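Local coordinates for protein polymeric immunoglobulin receptor (Mus musculus, PDB 4NOF) that probably serves as the receptor for polymeric immunoglobulins, its released extracellular portion being known as secretory component, at residues H85-A88 against G89-C93. Numbering follows the deposited sequence.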
ATOM      1  N   HIS A  85      -4.008 -15.259  -1.468  1.00 26.20           N
ATOM      2  CA  HIS A  85      -3.671 -15.360  -0.060  1.00 28.16           C
ATOM      3  C   HIS A  85      -2.261 -14.823   0.238  1.00 24.46           C
ATOM      4  O   HIS A  85      -2.007 -14.263   1.301  1.00 23.21           O
ATOM      5  CB  HIS A  85      -3.845 -16.757   0.519  1.00 31.52           C
ATOM      6  CG  HIS A  85      -3.747 -16.764   2.010  1.00 36.48           C
ATOM      7  ND1 HIS A  85      -2.658 -17.265   2.687  1.00 40.21           N
ATOM      8  CD2 HIS A  85      -4.580 -16.260   2.954  1.00 38.32           C
ATOM      9  CE1 HIS A  85      -2.841 -17.103   3.986  1.00 41.06           C
ATOM     10  NE2 HIS A  85      -3.997 -16.492   4.173  1.00 40.41           N
ATOM     11  N   ASN A  86      -1.368 -14.916  -0.726  1.00 23.14           N
ATOM     12  CA  ASN A  86      -0.024 -14.401  -0.559  1.00 25.52           C
ATOM     13  C   ASN A  86       0.049 -12.866  -0.457  1.00 21.95           C
ATOM     14  O   ASN A  86       1.043 -12.341   0.014  1.00 22.04           O
ATOM     15  CB  ASN A  86       0.867 -14.876  -1.694  1.00 31.51           C
ATOM     16  CG  ASN A  86       1.308 -16.339  -1.519  1.00 36.52           C
ATOM     17  OD1 ASN A  86       1.144 -16.939  -0.442  1.00 36.60           O
ATOM     18  ND2 ASN A  86       1.853 -16.911  -2.578  1.00 37.84           N
ATOM     19  N   ASP A  87      -1.001 -12.180  -0.910  1.00 19.03           N
ATOM     20  CA  ASP A  87      -1.108 -10.714  -0.766  1.00 17.60           C
ATOM     21  C   ASP A  87      -1.389 -10.307   0.681  1.00 16.91           C
ATOM     22  O   ASP A  87      -1.206  -9.157   1.030  1.00 16.95           O
ATOM     23  CB  ASP A  87      -2.217 -10.140  -1.657  1.00 18.11           C
ATOM     24  CG  ASP A  87      -1.904 -10.243  -3.158  1.00 19.78           C
ATOM     25  OD1 ASP A  87      -0.711 -10.117  -3.526  1.00 20.85           O
ATOM     26  OD2 ASP A  87      -2.859 -10.415  -3.952  1.00 21.21           O
ATOM     27  N   ALA A  88      -1.872 -11.221   1.508  1.00 16.90           N
ATOM     28  CA  ALA A  88      -2.187 -10.866   2.879  1.00 17.68           C
ATOM     29  C   ALA A  88      -0.957 -10.446   3.635  1.00 16.99           C
ATOM     30  O   ALA A  88       0.136 -10.998   3.443  1.00 18.36           O
ATOM     31  CB  ALA A  88      -2.872 -12.017   3.614  1.00 19.06           C
ATOM     32  N   GLY A  89      -1.169  -9.517   4.571  1.00 16.94           N
ATOM     33  CA  GLY A  89      -0.136  -9.127   5.509  1.00 16.04           C
ATOM     34  C   GLY A  89      -0.024  -7.615   5.624  1.00 15.45           C
ATOM     35  O   GLY A  89      -0.897  -6.863   5.164  1.00 15.16           O
ATOM     36  N   LEU A  90       1.070  -7.192   6.250  1.00 15.16           N
ATOM     37  CA  LEU A  90       1.311  -5.771   6.511  1.00 15.56           C
ATOM     38  C   LEU A  90       1.988  -5.097   5.340  1.00 15.24           C
ATOM     39  O   LEU A  90       2.874  -5.679   4.710  1.00 16.15           O
ATOM     40  CB  LEU A  90       2.220  -5.580   7.736  1.00 17.06           C
ATOM     41  CG  LEU A  90       1.557  -5.945   9.078  1.00 18.89           C
ATOM     42  CD1 LEU A  90       2.617  -6.050  10.181  1.00 20.94           C
ATOM     43  CD2 LEU A  90       0.446  -4.976   9.436  1.00 20.13           C
ATOM     44  N   TYR A  91       1.558  -3.855   5.089  1.00 15.21           N
ATOM     45  CA  TYR A  91       2.115  -2.973   4.078  1.00 14.95           C
ATOM     46  C   TYR A  91       2.357  -1.603   4.708  1.00 14.99           C
ATOM     47  O   TYR A  91       1.812  -1.248   5.754  1.00 16.21           O
ATOM     48  CB  TYR A  91       1.149  -2.793   2.915  1.00 15.54           C
ATOM     49  CG  TYR A  91       0.846  -4.019   2.077  1.00 14.61           C
ATOM     50  CD1 TYR A  91       0.012  -5.045   2.536  1.00 14.91           C
ATOM     51  CD2 TYR A  91       1.322  -4.109   0.764  1.00 16.03           C
ATOM     52  CE1 TYR A  91      -0.273  -6.115   1.738  1.00 15.02           C
ATOM     53  CE2 TYR A  91       1.004  -5.177  -0.046  1.00 16.14           C
ATOM     54  CZ  TYR A  91       0.223  -6.193   0.447  1.00 15.61           C
ATOM     55  OH  TYR A  91      -0.087  -7.277  -0.396  1.00 17.85           O
ATOM     56  N   ILE A  92       3.199  -0.826   4.054  1.00 14.68           N
ATOM     57  CA  ILE A  92       3.475   0.552   4.442  1.00 15.75           C
ATOM     58  C   ILE A  92       3.321   1.446   3.221  1.00 16.00           C
ATOM     59  O   ILE A  92       3.957   1.195   2.171  1.00 16.52           O
ATOM     60  CB  ILE A  92       4.889   0.747   5.065  1.00 17.83           C
ATOM     61  CG1 ILE A  92       5.070  -0.095   6.324  1.00 20.30           C
ATOM     62  CG2 ILE A  92       5.076   2.196   5.430  1.00 19.06           C
ATOM     63  CD1 ILE A  92       6.501  -0.064   6.867  1.00 21.12           C
ATOM     64  N   CYS A  93       2.461   2.448   3.358  1.00 16.18           N
ATOM     65  CA  CYS A  93       2.369   3.587   2.408  1.00 17.95           C
ATOM     66  C   CYS A  93       3.454   4.547   2.757  1.00 19.29           C
ATOM     67  O   CYS A  93       3.647   4.837   3.956  1.00 21.55           O
ATOM     68  CB  CYS A  93       1.111   4.387   2.627  1.00 20.82           C
ATOM     69  SG  CYS A  93      -0.434   3.552   2.361  1.00 22.21           S
TER
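Asp87 and Tyr91 meet across a tight bend where a short 3-10 turn gives way to strand 89-95. The turn is closed by a backbone bond from Ala88 N to His85 O, 3.1 Å. Gly89 comes first on the strand. At its phi of 133° a side chain would be jammed against Ala88 O, and the position by itself calls for glycine.

Tyr91 carries the contact. Its CG is anti to its own carbonyl carbon (chi1 -65°), and the ring reaches back along the chain to the turn. Tyr91 OH donates a hydrogen bond to the backbone Asp87 O at 2.6 Å. The donor lies in the carbonyl plane, on a lone pair, with a C=O...O angle of 126°. Asp87 O also lies in the plane of the ring, at its edge, 3.3 Å from Tyr91 CE1. The aspartate side chain touches less: Asp87 CB is 3.8 Å from Tyr91 OH. Its carboxylate faces other partners, with OD2 in a salt bridge with Arg63 and accepting a hydrogen bond from Thr84 N. Tyr91 OH is also hydrogen-bonded with Tyr60 OH. The hydroxyl of buried Tyr91 thus has two oxygen partners, which should help fix the ring's position.

Two residues further on, Cys93 forms the disulfide with Cys25 that joins the two sheets. The bond from Tyr91 OH to the carbonyl four residues back is the tyrosine corner, within the Asp-x-Gly-x-Tyr-x-Cys signature of the immunoglobulin V-set fold, at the junction of the E-F loop and strand F.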